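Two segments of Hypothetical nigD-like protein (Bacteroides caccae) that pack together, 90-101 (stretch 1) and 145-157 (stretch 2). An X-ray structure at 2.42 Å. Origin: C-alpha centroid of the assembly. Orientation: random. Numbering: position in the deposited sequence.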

# COMPACT_ATOMS: atom_id res chain seq x y z
N THR A 90 6.05 18.30 1.16
CA THR A 90 5.26 17.64 0.10
C THR A 90 3.82 18.20 0.06
O THR A 90 3.19 18.17 -1.00
CB THR A 90 5.22 16.10 0.23
OG1 THR A 90 4.91 15.69 1.56
CG2 THR A 90 6.48 15.43 -0.20
N TYR A 91 3.32 18.70 1.21
CA TYR A 91 1.95 19.21 1.33
C TYR A 91 1.88 20.74 1.27
O TYR A 91 0.85 21.32 1.62
CB TYR A 91 1.31 18.69 2.64
CG TYR A 91 1.23 17.18 2.71
CD1 TYR A 91 0.68 16.44 1.66
CD2 TYR A 91 1.69 16.48 3.83
CE1 TYR A 91 0.63 15.06 1.70
CE2 TYR A 91 1.63 15.09 3.89
CZ TYR A 91 1.10 14.38 2.82
OH TYR A 91 1.05 13.01 2.84
N ARG A 92 2.96 21.37 0.78
CA ARG A 92 3.09 22.83 0.66
C ARG A 92 1.92 23.49 -0.11
O ARG A 92 1.43 24.55 0.32
CB ARG A 92 4.42 23.19 -0.02
CG ARG A 92 5.43 23.87 0.90
CD ARG A 92 6.52 24.56 0.09
NE ARG A 92 7.43 23.61 -0.56
CZ ARG A 92 8.61 23.23 -0.08
NH1 ARG A 92 9.04 23.72 1.08
NH2 ARG A 92 9.35 22.35 -0.73
N ASP A 93 1.47 22.84 -1.22
CA ASP A 93 0.39 23.36 -2.07
C ASP A 93 -1.02 23.01 -1.54
O ASP A 93 -2.01 23.27 -2.23
CB ASP A 93 0.58 22.92 -3.52
CG ASP A 93 1.84 23.47 -4.16
OD1 ASP A 93 2.20 24.64 -3.88
OD2 ASP A 93 2.47 22.73 -4.96
N GLY A 94 -1.09 22.49 -0.32
CA GLY A 94 -2.35 22.14 0.33
C GLY A 94 -2.73 20.68 0.30
O GLY A 94 -2.29 19.92 -0.57
N LEU A 95 -3.55 20.27 1.28
CA LEU A 95 -4.03 18.90 1.40
C LEU A 95 -5.16 18.67 0.41
O LEU A 95 -6.07 19.51 0.30
CB LEU A 95 -4.47 18.57 2.83
CG LEU A 95 -3.44 18.75 3.95
CD1 LEU A 95 -4.01 18.33 5.28
CD2 LEU A 95 -2.16 17.97 3.68
N LYS A 96 -5.07 17.56 -0.35
CA LYS A 96 -6.06 17.17 -1.36
C LYS A 96 -6.69 15.90 -0.92
O LYS A 96 -5.99 14.98 -0.50
CB LYS A 96 -5.41 17.00 -2.75
CG LYS A 96 -4.46 18.14 -3.19
CD LYS A 96 -5.15 19.49 -3.45
CE LYS A 96 -4.38 20.33 -4.45
NZ LYS A 96 -2.96 20.57 -4.07
N HIS A 97 -8.03 15.84 -0.97
CA HIS A 97 -8.78 14.67 -0.50
C HIS A 97 -9.89 14.27 -1.47
O HIS A 97 -11.05 14.15 -1.07
CB HIS A 97 -9.38 14.93 0.90
CG HIS A 97 -8.39 15.41 1.92
ND1 HIS A 97 -7.29 14.63 2.27
CD2 HIS A 97 -8.35 16.57 2.62
CE1 HIS A 97 -6.61 15.35 3.16
NE2 HIS A 97 -7.23 16.51 3.42
N ASP A 98 -9.54 14.06 -2.73
CA ASP A 98 -10.49 13.62 -3.74
C ASP A 98 -11.03 12.21 -3.34
O ASP A 98 -10.26 11.41 -2.80
CB ASP A 98 -9.87 13.64 -5.15
CG ASP A 98 -9.66 15.05 -5.66
OD1 ASP A 98 -10.58 15.86 -5.53
OD2 ASP A 98 -8.58 15.32 -6.24
N PRO A 99 -12.36 11.97 -3.44
CA PRO A 99 -12.93 10.74 -2.87
C PRO A 99 -12.46 9.45 -3.49
O PRO A 99 -12.12 9.39 -4.67
CB PRO A 99 -14.44 10.90 -3.12
CG PRO A 99 -14.63 12.36 -3.18
CD PRO A 99 -13.44 12.85 -3.95
N VAL A 100 -12.43 8.42 -2.65
CA VAL A 100 -12.09 7.03 -2.97
C VAL A 100 -13.00 6.14 -2.14
O VAL A 100 -13.60 6.59 -1.15
CB VAL A 100 -10.57 6.66 -2.73
CG1 VAL A 100 -9.60 7.59 -3.45
CG2 VAL A 100 -10.23 6.53 -1.24
N ASP A 101 -13.07 4.85 -2.51
CA ASP A 101 -13.70 3.82 -1.71
C ASP A 101 -12.60 2.87 -1.24
O ASP A 101 -11.63 2.65 -1.97
CB ASP A 101 -14.79 3.05 -2.49
CG ASP A 101 -16.03 3.86 -2.84
OD1 ASP A 101 -16.34 4.83 -2.11
OD2 ASP A 101 -16.69 3.50 -3.82
N MSE A 145 -3.81 8.72 10.68
CA MSE A 145 -3.49 8.78 9.26
C MSE A 145 -4.67 9.26 8.46
O MSE A 145 -5.78 8.77 8.64
CB MSE A 145 -3.03 7.42 8.75
CG MSE A 145 -1.74 6.94 9.35
SE MSE A 145 -1.12 5.39 8.41
CE MSE A 145 0.40 4.96 9.55
N LEU A 146 -4.45 10.23 7.60
CA LEU A 146 -5.47 10.74 6.70
C LEU A 146 -4.98 10.56 5.29
O LEU A 146 -3.85 10.95 4.99
CB LEU A 146 -5.81 12.22 6.98
CG LEU A 146 -6.75 12.94 5.99
CD1 LEU A 146 -8.15 12.26 5.91
CD2 LEU A 146 -6.90 14.40 6.38
N LEU A 147 -5.80 9.94 4.43
CA LEU A 147 -5.43 9.74 3.06
C LEU A 147 -5.41 11.07 2.30
O LEU A 147 -6.38 11.84 2.34
CB LEU A 147 -6.36 8.73 2.33
CG LEU A 147 -5.97 8.41 0.89
CD1 LEU A 147 -4.75 7.52 0.82
CD2 LEU A 147 -7.12 7.82 0.14
N TYR A 148 -4.29 11.32 1.61
CA TYR A 148 -4.13 12.41 0.69
C TYR A 148 -4.37 11.83 -0.71
O TYR A 148 -3.75 10.82 -1.07
CB TYR A 148 -2.72 13.03 0.82
CG TYR A 148 -2.37 14.03 -0.26
CD1 TYR A 148 -1.97 13.61 -1.53
CD2 TYR A 148 -2.37 15.40 -0.01
CE1 TYR A 148 -1.66 14.52 -2.54
CE2 TYR A 148 -2.02 16.32 -0.99
CZ TYR A 148 -1.67 15.87 -2.26
OH TYR A 148 -1.32 16.76 -3.25
N HIS A 149 -5.26 12.45 -1.48
CA HIS A 149 -5.52 12.01 -2.84
C HIS A 149 -5.78 13.22 -3.71
O HIS A 149 -6.78 13.92 -3.52
CB HIS A 149 -6.66 10.97 -2.95
CG HIS A 149 -7.06 10.65 -4.37
ND1 HIS A 149 -8.38 10.50 -4.73
CD2 HIS A 149 -6.28 10.53 -5.49
CE1 HIS A 149 -8.38 10.27 -6.04
NE2 HIS A 149 -7.14 10.28 -6.54
N ASP A 150 -4.88 13.46 -4.68
CA ASP A 150 -5.00 14.52 -5.66
C ASP A 150 -5.27 13.87 -7.02
O ASP A 150 -4.40 13.19 -7.56
CB ASP A 150 -3.72 15.38 -5.69
CG ASP A 150 -3.75 16.62 -6.56
OD1 ASP A 150 -4.86 17.02 -7.02
OD2 ASP A 150 -2.67 17.22 -6.77
N ALA A 151 -6.50 14.03 -7.53
CA ALA A 151 -6.94 13.47 -8.83
C ALA A 151 -6.52 14.38 -9.97
O ALA A 151 -6.72 14.01 -11.12
CB ALA A 151 -8.45 13.28 -8.85
N ASN A 152 -5.99 15.59 -9.65
CA ASN A 152 -5.50 16.59 -10.64
C ASN A 152 -6.56 16.94 -11.70
O ASN A 152 -6.26 17.10 -12.88
CB ASN A 152 -4.19 16.12 -11.32
CG ASN A 152 -2.95 16.44 -10.52
OD1 ASN A 152 -2.60 17.61 -10.30
ND2 ASN A 152 -2.25 15.40 -10.05
N GLY A 153 -7.81 17.03 -11.24
CA GLY A 153 -8.95 17.37 -12.09
C GLY A 153 -9.46 16.27 -13.00
O GLY A 153 -10.33 16.52 -13.83
N ASP A 154 -8.93 15.04 -12.84
CA ASP A 154 -9.37 13.88 -13.63
C ASP A 154 -10.86 13.64 -13.42
O ASP A 154 -11.33 13.70 -12.28
CB ASP A 154 -8.56 12.62 -13.27
CG ASP A 154 -8.58 11.54 -14.32
OD1 ASP A 154 -8.85 11.85 -15.49
OD2 ASP A 154 -8.29 10.38 -13.97
N GLU A 155 -11.61 13.41 -14.52
CA GLU A 155 -13.06 13.18 -14.47
C GLU A 155 -13.35 11.83 -13.79
O GLU A 155 -12.52 10.94 -13.81
CB GLU A 155 -13.67 13.23 -15.89
CG GLU A 155 -13.55 14.58 -16.59
CD GLU A 155 -12.23 14.90 -17.26
OE1 GLU A 155 -11.35 14.01 -17.34
OE2 GLU A 155 -12.06 16.05 -17.72
N GLU A 156 -14.52 11.70 -13.16
CA GLU A 156 -14.90 10.49 -12.45
C GLU A 156 -15.78 9.63 -13.35
O GLU A 156 -17.00 9.59 -13.17
CB GLU A 156 -15.61 10.88 -11.13
CG GLU A 156 -14.69 11.63 -10.20
CD GLU A 156 -15.27 12.13 -8.90
OE1 GLU A 156 -16.51 12.27 -8.81
OE2 GLU A 156 -14.47 12.43 -7.98
N TYR A 157 -15.15 8.97 -14.34
CA TYR A 157 -15.87 8.20 -15.34
C TYR A 157 -15.83 6.68 -15.15
O TYR A 157 -16.86 6.02 -15.31
CB TYR A 157 -15.33 8.51 -16.75
CG TYR A 157 -15.56 9.89 -17.32
CD1 TYR A 157 -16.45 10.78 -16.71
CD2 TYR A 157 -14.93 10.30 -18.49
CE1 TYR A 157 -16.72 12.04 -17.27
CE2 TYR A 157 -15.18 11.56 -19.05
CZ TYR A 157 -16.06 12.43 -18.44
OH TYR A 157 -16.26 13.65 -19.03
O HOH W 1 -9.30 16.92 -8.64
O HOH W 2 -12.50 14.49 -7.82

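Stretch 1 has no regular helix or strand of its own. It lies beside residues 145-150 of stretch 2, part of a strand that begins earlier in the chain, and makes a single beta bridge, H97 with H149, with CA atoms 4.8 Å apart. Two backbone hydrogen bonds hold it. H149 N donates to K96 O at 2.8 Å, and D98 N donates to H149 O at 2.9 Å. H97 N also lies 3.4 Å from H149 O, but the angle is poor and no bond forms there.

Side chains add three more hydrogen bonds, all to or from backbone atoms. The CA-to-CB bond of H97 points away from the strand, yet its ring comes back to it. With chi1 at -52° (m) and chi2 at -60°, ND1 donates to L147 O at 2.9 Å. This acceptor lies near the ring plane, as suits a donor nitrogen. The same pose brings H97 CE1 within 3.4 Å of L146 CD2.

H149 replies from the other stretch. Its chi1 is t (172°), and its ND1 donates to D98 O at 2.8 Å, again near the ring plane. Both bonds require a proton on ND1. H149 NE2 is hydrogen-bonded elsewhere in the structure. H149 thus meets stretch 1 through its backbone N, its backbone O and its ring. V100 packs against this ring, with CG1 3.4 Å from H149 ND1. V100 also reaches L147, CG2 to CD2 at 3.6 Å.

The CA-to-CB bond of D98 points toward stretch 2, with chi1 at -71° (m). Its OD2 accepts from A151 N at 2.8 Å, and the N-H...O angle of 169° is nearly straight. This bond ties D98 to the start of the type I' turn, A151 to D154. Water 1 extends the link: it donates to D98 OD2 at 3.0 Å and accepts from G153 N at 3.0 Å. Water 2 joins D98 to E156. It donates to E156 OE2 at 2.9 Å and weakly to D98 OD1 at 3.3 Å. D98 OD2 also lies 4.2 Å from D150 OD1, a like-charge approach. D150 OD1 itself accepts from N152 N at 3.2 Å.

Y148 has the largest area covered in the contact. Its chi1 is t (170°), and its ring comes nearer to stretch 1 although its CA-to-CB bond points sideways. K96 CB lies over one face, 4.2 Å from the ring centroid, in a CH-pi contact. G94 O is at the ring edge, 3.6 Å from Y148 CE2. Y91, with chi1 at -60° (m), brings CE1 to 3.5 Å from Y148 CD2. The two rings meet obliquely, with planes at 41°.

The CA-to-CB bond of K96 points toward stretch 2, and the side chain passes Y148, K96 CG lying 3.4 Å from Y148 OH. The chain bends at chi1 (-46°), chi2 (-68°) and chi4 (-56°), all m. NZ then makes a weak hydrogen bond to D93 O at 3.4 Å. From K96 NZ to D150 OD2 is 4.3 Å, beyond a salt bridge.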